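PDB 4ADZ: CSOR from Streptomyces lividans, which probably acts as a copper-responsive transcriptional repressor that binds operator DNA and lets go of it when it takes up copper. Local coordinates for residues H48-E53 / L100-R105; E62-G67 / V85-K90; Q69-E74 / I79-Q84. All coordinates share one frame; numbering follows the deposited sequence. Where two conformers were deposited one is given.

Contact 1: H48-E53 / L100-R105; sequences HKQKAE and LEEHLR. With SO4 (sulfate ion), chain G; SO4 (sulfate ion), chain C.
Gln50 and Glu102 reach for each other across the open end of an antiparallel helical hairpin, the pairing of helix 48-73 with helix 78-114 in the all-helical CsoR fold. Their backbones stand well apart, with the two CA atoms 8.8 Å from each other, and the side chains span the gap from opposite directions. Gln50 has CG anti to its carbonyl carbon (chi1 -86°) and runs on extended. Its CB lies 3.9 Å from Glu102 OE2, and CG is similarly placed. Farther out the amide stacks on the carboxylate, the planes 25° apart: Gln50 CD sits 3.3 Å from Glu102 OE2, and Gln50 OE1 lies 3.2 Å from Glu102 CD. At the tip, Gln50 NE2 comes within 3.0 Å of Glu102 OE2, but the angle is too poor for a hydrogen bond; NE2 donates to O4 of the chain G sulfate, 2.9 Å away, in a bent bond. Glu102 has its own mate, OE1 accepting from His54 NE2. From the second helix Arg105 NE donates nearly straight to O2 of the same sulfate, so this anion, probably from the crystallisation liquor, bridges the helices. Replacing Gln50 by alanine is likely to cost the sulfate its bond from helix 48-73 and the Glu102 carboxylate the amide stacked on it. On another side of helix 78-114, His103 packs on Cys78 of the third subunit, an arrangement consistent with the Cys-His-Cys copper site that CsoR proteins share between subunits, here without metal. Its ND1 donates at 175° to O2 of the chain C sulfate, 2.6 Å away.

Contact 2: E62-G67 / V85-K90; sequences EGQIRG and VSASTK. With SO4 (sulfate ion), chain F; SO4 (sulfate ion), chain D.
Gln64 lies along Ser88 from CB to OE1, at the closest backbone approach of these segments in the antiparallel helical hairpin of the CsoR fold. The two CA atoms are 6.3 Å apart, the local axes 9.8 Å, and the signed crossing angle is -162°. A chi1 of -66° sets CG of Gln64 beside the backbone N, and the extended chain reaches the near face of the second helix: its CB touches Ser88 OG at 3.3 Å, its OE1 comes over Ser88 CA at 3.6 Å, and NE2 ends beside the Ala87 carbonyl and CB. These are van der Waals contacts. The Ser88 hydroxyl is bound within its own helix, to Gln84 O one turn earlier, and meets Gln64 by van der Waals contact alone. The short side chains of Ala87 and Ser88 are consistent with the close CA approach.

On the inner flank, Ile65 brings CD1 to 4.1 Å from Ser88 CB, an apolar contact that turns toward the oligomer: Ile65 also packs on Glu62 of the third subunit, and Val85 on its Phe95. The outer flank of helix 48-73 is basic. Arg66 bends at chi3, laying one face of its guanidinium over Gly63 CA, and binds sulfate at its edge, a charged surface that would suit the phosphates of operator DNA, though no DNA is present. Toward the chain D sulfate the guanidinium offers two N-H groups: NH2 makes a longer bond to O4 (3.3 Å), and NE a nearly straight one to O1 at 2.8 Å.

Contact 3: Q69-E74 / I79-Q84; sequences QRMVDE and IDILTQ. With SO4 (sulfate ion), chain D.
Met71 makes most of the apolar contact with the 79-84 helix. Its CB rests on Ile81 CG1 at 3.8 Å, and its SD passes beside CB and CG of Gln84, each at 4.1 Å. Next to it Val72 and Ile81 cross at about a right angle, Val72 CG2 to Ile81 CD1 4.1 Å, closing the side toward the third subunit, where Val72 packs on Leu58 and Ile81 on Leu99 of that chain.

The polar edges are touched through a methyl group. Because Met71 bends at chi3 (96°), its CE swings against Asp80, lying 3.5 Å from both the backbone O and carboxylate OD2 of that residue; these are close van der Waals contacts.

On the outer face the contact is with an anion: Arg70 NH1 donates to O1 of the chain D sulfate at 2.9 Å, the oxygen that Arg66 NE also uses, so two arginines one turn apart grip one sulfate.

The first helix ends at Asp73, Glu74 leaves helical geometry, and after a short loop the chain returns; the axes of 69-73 and 79-84 run antiparallel, 172° apart. Val76 of that loop packs on Met71 and Ile81. The whole is the short-loop end of an antiparallel helical hairpin.

In the fold
All three contacts join helix 48-73 to helix 78-114, at successive levels of one hairpin. Along the chain, contact 3 is nested inside the loop closed by contact 2, and both inside that of contact 1. Near the turn, contacts 2 and 3 are partly buried; their centres are 10 Å apart, and Gln84 NE2 probably donates to Gln64 O between them. Contact 1, with its centre 31 Å from that of contact 3, is a surface contact. Chemistry follows place: apolar packing at 69-74/79-84, small polar residues fitted closely at 62-67/85-90, and amide, carboxylate and sulfate where the helices have spread. Every level also touches the third subunit, and contacts 2 and 3 share a sulfate on their basic flank.

Contact 1: H48-E53 / L100-R105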
loop_
_atom_site.group_PDB
_atom_site.type_symbol
_atom_site.label_atom_id
_atom_site.label_comp_id
_atom_site.label_asym_id
_atom_site.label_seq_id
_atom_site.Cartn_x
_atom_site.Cartn_y
_atom_site.Cartn_z
ATOM N N HIS A 48 -0.239 -13.723 -27.619
ATOM C CA HIS A 48 0.714 -14.808 -27.314
ATOM C C HIS A 48 2.013 -14.325 -26.670
ATOM O O HIS A 48 2.511 -14.962 -25.746
ATOM C CB HIS A 48 1.034 -15.635 -28.566
ATOM N N LYS A 49 2.583 -13.212 -27.127
ATOM C CA LYS A 49 3.822 -12.712 -26.507
ATOM C C LYS A 49 3.571 -12.221 -25.064
ATOM O O LYS A 49 4.388 -12.480 -24.152
ATOM C CB LYS A 49 4.479 -11.614 -27.348
ATOM N N GLN A 50 2.458 -11.508 -24.874
ATOM C CA GLN A 50 2.041 -11.027 -23.557
ATOM C C GLN A 50 1.735 -12.206 -22.618
ATOM O O GLN A 50 2.045 -12.181 -21.432
ATOM C CB GLN A 50 0.811 -10.104 -23.681
ATOM C CG GLN A 50 1.155 -8.646 -23.957
ATOM C CD GLN A 50 -0.052 -7.846 -24.422
ATOM O OE1 GLN A 50 -0.267 -6.724 -23.990
ATOM N NE2 GLN A 50 -0.859 -8.440 -25.289
ATOM N N LYS A 51 1.129 -13.244 -23.146
ATOM C CA LYS A 51 0.831 -14.401 -22.350
ATOM C C LYS A 51 2.099 -15.071 -21.838
ATOM O O LYS A 51 2.137 -15.487 -20.667
ATOM C CB LYS A 51 0.031 -15.402 -23.123
ATOM C CG LYS A 51 -0.455 -16.538 -22.267
ATOM C CD LYS A 51 -1.538 -17.284 -23.005
ATOM C CE LYS A 51 -1.679 -18.683 -22.500
ATOM N NZ LYS A 51 -2.810 -19.289 -23.256
ATOM N N ALA A 52 3.093 -15.207 -22.720
ATOM C CA ALA A 52 4.337 -15.888 -22.366
ATOM C C ALA A 52 5.045 -15.065 -21.294
ATOM O O ALA A 52 5.554 -15.603 -20.325
ATOM C CB ALA A 52 5.233 -16.066 -23.602
ATOM N N GLU A 53 5.013 -13.760 -21.457
ATOM C CA GLU A 53 5.654 -12.840 -20.542
ATOM C C GLU A 53 4.972 -12.922 -19.150
ATOM O O GLU A 53 5.635 -12.928 -18.147
ATOM C CB GLU A 53 5.551 -11.415 -21.092
ATOM C CG GLU A 53 6.556 -10.426 -20.520
ATOM C CD GLU A 53 6.072 -9.586 -19.325
ATOM O OE1 GLU A 53 4.865 -9.599 -18.951
ATOM O OE2 GLU A 53 6.943 -8.882 -18.749
ATOM N N LEU A 100 -3.328 -4.657 -15.958
ATOM C CA LEU A 100 -4.256 -3.532 -16.000
ATOM C C LEU A 100 -3.998 -2.654 -17.228
ATOM O O LEU A 100 -4.918 -2.251 -17.929
ATOM C CB LEU A 100 -4.102 -2.699 -14.770
ATOM C CG LEU A 100 -5.018 -1.525 -14.679
ATOM C CD1 LEU A 100 -6.455 -2.108 -14.579
ATOM C CD2 LEU A 100 -4.647 -0.660 -13.491
ATOM N N GLU A 101 -2.738 -2.333 -17.480
ATOM C CA GLU A 101 -2.388 -1.563 -18.640
ATOM C C GLU A 101 -2.887 -2.239 -19.941
ATOM O O GLU A 101 -3.528 -1.587 -20.775
ATOM C CB GLU A 101 -0.849 -1.359 -18.717
ATOM C CG GLU A 101 -0.502 -0.514 -19.927
ATOM C CD GLU A 101 0.864 0.111 -19.889
ATOM O OE1 GLU A 101 1.667 -0.344 -19.051
ATOM O OE2 GLU A 101 1.118 1.035 -20.731
ATOM N N GLU A 102 -2.632 -3.528 -20.089
ATOM C CA GLU A 102 -3.061 -4.287 -21.246
ATOM C C GLU A 102 -4.606 -4.224 -21.391
ATOM O O GLU A 102 -5.147 -3.973 -22.490
ATOM C CB GLU A 102 -2.570 -5.746 -21.151
ATOM C CG GLU A 102 -3.067 -6.628 -22.285
ATOM C CD GLU A 102 -2.565 -8.094 -22.215
ATOM O OE1 GLU A 102 -1.894 -8.470 -21.219
ATOM O OE2 GLU A 102 -2.873 -8.856 -23.163
ATOM N N HIS A 103 -5.305 -4.384 -20.282
ATOM C CA HIS A 103 -6.771 -4.270 -20.274
ATOM C C HIS A 103 -7.260 -2.917 -20.689
ATOM O O HIS A 103 -8.195 -2.804 -21.533
ATOM C CB HIS A 103 -7.279 -4.545 -18.896
ATOM C CG HIS A 103 -8.771 -4.471 -18.767
ATOM N ND1 HIS A 103 -9.606 -5.205 -19.564
ATOM C CD2 HIS A 103 -9.565 -3.814 -17.845
ATOM C CE1 HIS A 103 -10.882 -4.995 -19.150
ATOM N NE2 HIS A 103 -10.855 -4.102 -18.140
ATOM N N LEU A 104 -6.652 -1.860 -20.161
ATOM C CA LEU A 104 -7.026 -0.504 -20.544
ATOM C C LEU A 104 -6.741 -0.179 -22.027
ATOM O O LEU A 104 -7.569 0.478 -22.683
ATOM C CB LEU A 104 -6.374 0.548 -19.625
ATOM C CG LEU A 104 -6.917 0.491 -18.176
ATOM C CD1 LEU A 104 -6.048 1.343 -17.210
ATOM C CD2 LEU A 104 -8.409 0.863 -18.038
ATOM N N ARG A 105 -5.613 -0.668 -22.529
ATOM C CA ARG A 105 -5.294 -0.592 -23.939
ATOM C C ARG A 105 -6.392 -1.266 -24.777
ATOM O O ARG A 105 -6.817 -0.725 -25.843
ATOM C CB ARG A 105 -3.924 -1.179 -24.241
ATOM C CG ARG A 105 -2.792 -0.238 -23.839
ATOM C CD ARG A 105 -1.445 -0.934 -23.913
ATOM N NE ARG A 105 -1.124 -1.324 -25.268
ATOM C CZ ARG A 105 -0.424 -0.568 -26.131
ATOM N NH1 ARG A 105 0.060 0.625 -25.788
ATOM N NH2 ARG A 105 -0.202 -1.014 -27.365
HETATM S S SO4 G . -1.833 -4.886 -27.017
HETATM O O1 SO4 G . -2.511 -4.802 -28.322
HETATM O O2 SO4 G . -2.194 -3.676 -26.248
HETATM O O3 SO4 G . -0.369 -4.881 -27.258
HETATM O O4 SO4 G . -2.245 -6.127 -26.297
HETATM S S SO4 C . -9.951 -7.529 -22.218
HETATM O O1 SO4 C . -11.162 -6.622 -22.171
HETATM O O2 SO4 C . -8.884 -6.846 -21.466
HETATM O O3 SO4 C . -9.437 -7.649 -23.625
HETATM O O4 SO4 C . -10.458 -8.875 -21.785
#

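Contact 2: E62-G67 / V85-K90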
loop_
_atom_site.group_PDB
_atom_site.type_symbol
_atom_site.label_atom_id
_atom_site.label_comp_id
_atom_site.label_asym_id
_atom_site.label_seq_id
_atom_site.Cartn_x
_atom_site.Cartn_y
_atom_site.Cartn_z
ATOM N N GLU A 62 6.604 -17.665 -8.124
ATOM C CA GLU A 62 6.449 -18.911 -7.410
ATOM C C GLU A 62 7.837 -19.321 -6.853
ATOM O O GLU A 62 7.906 -19.850 -5.764
ATOM C CB GLU A 62 5.820 -19.947 -8.347
ATOM C CG GLU A 62 5.579 -21.321 -7.764
ATOM C CD GLU A 62 4.888 -21.326 -6.436
ATOM O OE1 GLU A 62 4.288 -20.303 -6.052
ATOM O OE2 GLU A 62 4.965 -22.396 -5.768
ATOM N N GLY A 63 8.875 -19.068 -7.641
ATOM C CA GLY A 63 10.286 -19.213 -7.227
ATOM C C GLY A 63 10.599 -18.501 -5.912
ATOM O O GLY A 63 11.210 -19.058 -4.978
ATOM N N GLN A 64 10.125 -17.274 -5.822
ATOM C CA GLN A 64 10.268 -16.455 -4.593
ATOM C C GLN A 64 9.545 -17.055 -3.422
ATOM O O GLN A 64 10.050 -17.066 -2.324
ATOM C CB GLN A 64 9.832 -15.008 -4.879
ATOM C CG GLN A 64 10.710 -14.239 -5.873
ATOM C CD GLN A 64 10.075 -12.878 -6.142
ATOM O OE1 GLN A 64 8.937 -12.812 -6.543
ATOM N NE2 GLN A 64 10.778 -11.793 -5.824
ATOM N N ILE A 65 8.332 -17.585 -3.631
ATOM C CA ILE A 65 7.576 -18.138 -2.578
ATOM C C ILE A 65 8.237 -19.452 -2.104
ATOM O O ILE A 65 8.254 -19.759 -0.890
ATOM C CB ILE A 65 6.104 -18.395 -2.922
ATOM C CG1 ILE A 65 5.435 -17.171 -3.537
ATOM C CG2 ILE A 65 5.348 -18.894 -1.703
ATOM C CD1 ILE A 65 5.482 -15.882 -2.695
ATOM N N ARG A 66 8.745 -20.264 -3.028
ATOM C CA ARG A 66 9.492 -21.441 -2.637
ATOM C C ARG A 66 10.689 -21.057 -1.785
ATOM O O ARG A 66 10.999 -21.749 -0.809
ATOM C CB ARG A 66 9.932 -22.264 -3.866
ATOM C CG ARG A 66 8.723 -22.959 -4.509
ATOM C CD ARG A 66 9.131 -24.040 -5.523
ATOM N NE ARG A 66 9.999 -23.485 -6.512
ATOM C CZ ARG A 66 9.632 -22.974 -7.694
ATOM N NH1 ARG A 66 8.412 -23.004 -8.093
ATOM N NH2 ARG A 66 10.529 -22.459 -8.466
ATOM N N GLY A 67 11.374 -20.000 -2.192
ATOM C CA GLY A 67 12.430 -19.371 -1.395
ATOM C C GLY A 67 12.031 -18.982 0.007
ATOM O O GLY A 67 12.746 -19.292 0.991
ATOM N N VAL A 85 9.664 -11.163 1.376
ATOM C CA VAL A 85 8.183 -11.003 1.273
ATOM C C VAL A 85 7.900 -9.723 0.465
ATOM O O VAL A 85 7.023 -9.690 -0.461
ATOM C CB VAL A 85 7.429 -11.013 2.592
ATOM C CG1 VAL A 85 5.895 -10.606 2.463
ATOM C CG2 VAL A 85 7.585 -12.375 3.328
ATOM N N SER A 86 8.600 -8.632 0.779
ATOM C CA SER A 86 8.340 -7.352 0.158
ATOM C C SER A 86 8.723 -7.428 -1.311
ATOM O O SER A 86 7.993 -6.926 -2.188
ATOM C CB SER A 86 9.122 -6.231 0.921
ATOM O OG SER A 86 8.519 -6.024 2.192
ATOM N N ALA A 87 9.810 -8.116 -1.637
ATOM C CA ALA A 87 10.156 -8.309 -3.007
ATOM C C ALA A 87 9.061 -9.074 -3.777
ATOM O O ALA A 87 8.811 -8.735 -4.947
ATOM C CB ALA A 87 11.507 -8.988 -3.183
ATOM N N SER A 88 8.501 -10.092 -3.164
ATOM C CA SER A 88 7.450 -10.910 -3.819
ATOM C C SER A 88 6.161 -10.116 -3.988
ATOM O O SER A 88 5.533 -10.162 -5.036
ATOM C CB SER A 88 7.185 -12.155 -3.011
ATOM O OG SER A 88 8.408 -12.867 -2.842
ATOM N N THR A 89 5.810 -9.310 -3.013
ATOM C CA THR A 89 4.594 -8.457 -3.115
ATOM C C THR A 89 4.793 -7.426 -4.214
ATOM O O THR A 89 3.889 -7.180 -5.042
ATOM C CB THR A 89 4.175 -7.819 -1.755
ATOM O OG1 THR A 89 5.225 -6.986 -1.232
ATOM C CG2 THR A 89 3.839 -8.884 -0.728
ATOM N N LYS A 90 5.982 -6.833 -4.263
ATOM C CA LYS A 90 6.307 -5.883 -5.322
ATOM C C LYS A 90 6.181 -6.504 -6.686
ATOM O O LYS A 90 5.609 -5.865 -7.587
ATOM C CB LYS A 90 7.692 -5.244 -5.069
ATOM C CG LYS A 90 8.221 -4.323 -6.150
ATOM C CD LYS A 90 9.732 -4.031 -6.018
ATOM C CE LYS A 90 10.205 -2.978 -7.012
ATOM N NZ LYS A 90 9.492 -1.693 -6.797
HETATM S S SO4 F . 6.048 -25.553 -7.197
HETATM O O1 SO4 F . 6.630 -24.215 -7.155
HETATM O O2 SO4 F . 5.707 -25.932 -5.798
HETATM O O3 SO4 F . 6.948 -26.575 -7.777
HETATM O O4 SO4 F . 4.822 -25.508 -8.044
HETATM S S SO4 D . 13.755 -23.977 -6.660
HETATM O O1 SO4 D . 12.727 -23.220 -5.879
HETATM O O2 SO4 D . 13.730 -25.289 -5.965
HETATM O O3 SO4 D . 15.110 -23.365 -6.547
HETATM O O4 SO4 D . 13.402 -23.942 -8.059
#

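Contact 3: Q69-E74 / I79-Q84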
loop_
_atom_site.group_PDB
_atom_site.type_symbol
_atom_site.label_atom_id
_atom_site.label_comp_id
_atom_site.label_asym_id
_atom_site.label_seq_id
_atom_site.Cartn_x
_atom_site.Cartn_y
_atom_site.Cartn_z
ATOM N N GLN A 69 9.615 -20.386 1.702
ATOM C CA GLN A 69 9.408 -21.627 2.482
ATOM C C GLN A 69 10.727 -22.191 2.995
ATOM O O GLN A 69 10.789 -22.618 4.140
ATOM C CB GLN A 69 8.692 -22.683 1.614
ATOM C CG GLN A 69 7.316 -22.176 1.191
ATOM C CD GLN A 69 6.610 -23.047 0.145
ATOM O OE1 GLN A 69 6.974 -23.016 -1.034
ATOM N NE2 GLN A 69 5.584 -23.785 0.555
ATOM N N ARG A 70 11.733 -22.194 2.145
ATOM C CA ARG A 70 13.082 -22.667 2.511
ATOM C C ARG A 70 13.658 -21.780 3.612
ATOM O O ARG A 70 14.302 -22.279 4.546
ATOM C CB ARG A 70 14.040 -22.689 1.347
ATOM C CG ARG A 70 13.702 -23.810 0.352
ATOM C CD ARG A 70 14.841 -24.028 -0.614
ATOM N NE ARG A 70 15.098 -22.883 -1.466
ATOM C CZ ARG A 70 14.457 -22.601 -2.597
ATOM N NH1 ARG A 70 13.482 -23.396 -3.092
ATOM N NH2 ARG A 70 14.859 -21.558 -3.287
ATOM N N MET A 71 13.431 -20.480 3.543
ATOM C CA MET A 71 13.958 -19.591 4.614
ATOM C C MET A 71 13.320 -19.885 5.934
ATOM O O MET A 71 13.999 -19.903 6.988
ATOM C CB MET A 71 13.743 -18.117 4.247
ATOM C CG MET A 71 14.599 -17.644 3.124
ATOM S SD MET A 71 14.028 -16.036 2.427
ATOM C CE MET A 71 15.060 -14.912 3.314
ATOM N N VAL A 72 12.010 -20.091 5.941
ATOM C CA VAL A 72 11.303 -20.389 7.165
ATOM C C VAL A 72 11.773 -21.771 7.675
ATOM O O VAL A 72 11.989 -21.980 8.862
ATOM C CB VAL A 72 9.751 -20.452 6.932
ATOM C CG1 VAL A 72 9.019 -21.106 8.113
ATOM C CG2 VAL A 72 9.162 -19.047 6.670
ATOM N N ASP A 73 11.899 -22.706 6.759
ATOM C CA ASP A 73 12.300 -24.054 7.138
ATOM C C ASP A 73 13.666 -24.047 7.814
ATOM O O ASP A 73 13.884 -24.838 8.721
ATOM C CB ASP A 73 12.379 -24.953 5.913
ATOM C CG ASP A 73 11.977 -26.375 6.222
ATOM O OD1 ASP A 73 11.350 -26.630 7.291
ATOM O OD2 ASP A 73 12.315 -27.225 5.374
ATOM N N GLU A 74 14.558 -23.182 7.337
ATOM C CA GLU A 74 15.938 -23.088 7.802
ATOM C C GLU A 74 16.142 -22.063 8.920
ATOM O O GLU A 74 17.289 -21.755 9.270
ATOM C CB GLU A 74 16.838 -22.755 6.638
ATOM C CG GLU A 74 16.834 -23.831 5.534
ATOM C CD GLU A 74 17.284 -23.294 4.172
ATOM O OE1 GLU A 74 17.610 -22.076 4.077
ATOM O OE2 GLU A 74 17.305 -24.086 3.176
ATOM N N ILE A 79 13.874 -10.644 9.638
ATOM C CA ILE A 79 13.984 -9.475 8.789
ATOM C C ILE A 79 14.374 -9.816 7.333
ATOM O O ILE A 79 13.870 -9.227 6.430
ATOM C CB ILE A 79 14.919 -8.383 9.383
ATOM C CG1 ILE A 79 14.421 -7.998 10.785
ATOM C CG2 ILE A 79 15.053 -7.178 8.447
ATOM C CD1 ILE A 79 13.075 -7.274 10.848
ATOM N N ASP A 80 15.277 -10.781 7.138
ATOM C CA ASP A 80 15.702 -11.218 5.842
ATOM C C ASP A 80 14.464 -11.835 5.147
ATOM O O ASP A 80 14.272 -11.607 3.953
ATOM C CB ASP A 80 16.836 -12.229 6.005
ATOM C CG ASP A 80 17.566 -12.526 4.757
ATOM O OD1 ASP A 80 17.744 -11.633 3.911
ATOM O OD2 ASP A 80 18.056 -13.688 4.607
ATOM N N ILE A 81 13.632 -12.548 5.907
ATOM C CA ILE A 81 12.399 -13.084 5.314
ATOM C C ILE A 81 11.457 -11.961 4.880
ATOM O O ILE A 81 10.867 -12.011 3.769
ATOM C CB ILE A 81 11.691 -14.084 6.249
ATOM C CG1 ILE A 81 12.618 -15.287 6.547
ATOM C CG2 ILE A 81 10.395 -14.591 5.591
ATOM C CD1 ILE A 81 12.100 -16.298 7.592
ATOM N N LEU A 82 11.262 -10.975 5.749
ATOM C CA LEU A 82 10.451 -9.799 5.401
ATOM C C LEU A 82 10.929 -9.102 4.169
ATOM O O LEU A 82 10.132 -8.756 3.283
ATOM C CB LEU A 82 10.336 -8.827 6.561
ATOM C CG LEU A 82 9.638 -9.315 7.811
ATOM C CD1 LEU A 82 9.625 -8.230 8.928
ATOM C CD2 LEU A 82 8.230 -9.758 7.509
ATOM N N THR A 83 12.237 -8.952 3.994
ATOM C CA THR A 83 12.749 -8.373 2.785
ATOM C C THR A 83 12.304 -9.131 1.508
ATOM O O THR A 83 11.933 -8.523 0.483
ATOM C CB THR A 83 14.295 -8.258 2.852
ATOM O OG1 THR A 83 14.608 -7.413 3.944
ATOM C CG2 THR A 83 14.910 -7.675 1.542
ATOM N N GLN A 84 12.369 -10.460 1.563
ATOM C CA GLN A 84 11.958 -11.315 0.451
ATOM C C GLN A 84 10.414 -11.269 0.282
ATOM O O GLN A 84 9.951 -11.323 -0.861
ATOM C CB GLN A 84 12.386 -12.741 0.736
ATOM C CG GLN A 84 11.928 -13.777 -0.258
ATOM C CD GLN A 84 12.700 -13.834 -1.540
ATOM O OE1 GLN A 84 13.587 -12.965 -1.855
ATOM N NE2 GLN A 84 12.407 -14.939 -2.314
HETATM S S SO4 D . 13.755 -23.977 -6.660
HETATM O O1 SO4 D . 12.727 -23.220 -5.879
HETATM O O2 SO4 D . 13.730 -25.289 -5.965
HETATM O O3 SO4 D . 15.110 -23.365 -6.547
HETATM O O4 SO4 D . 13.402 -23.942 -8.059
#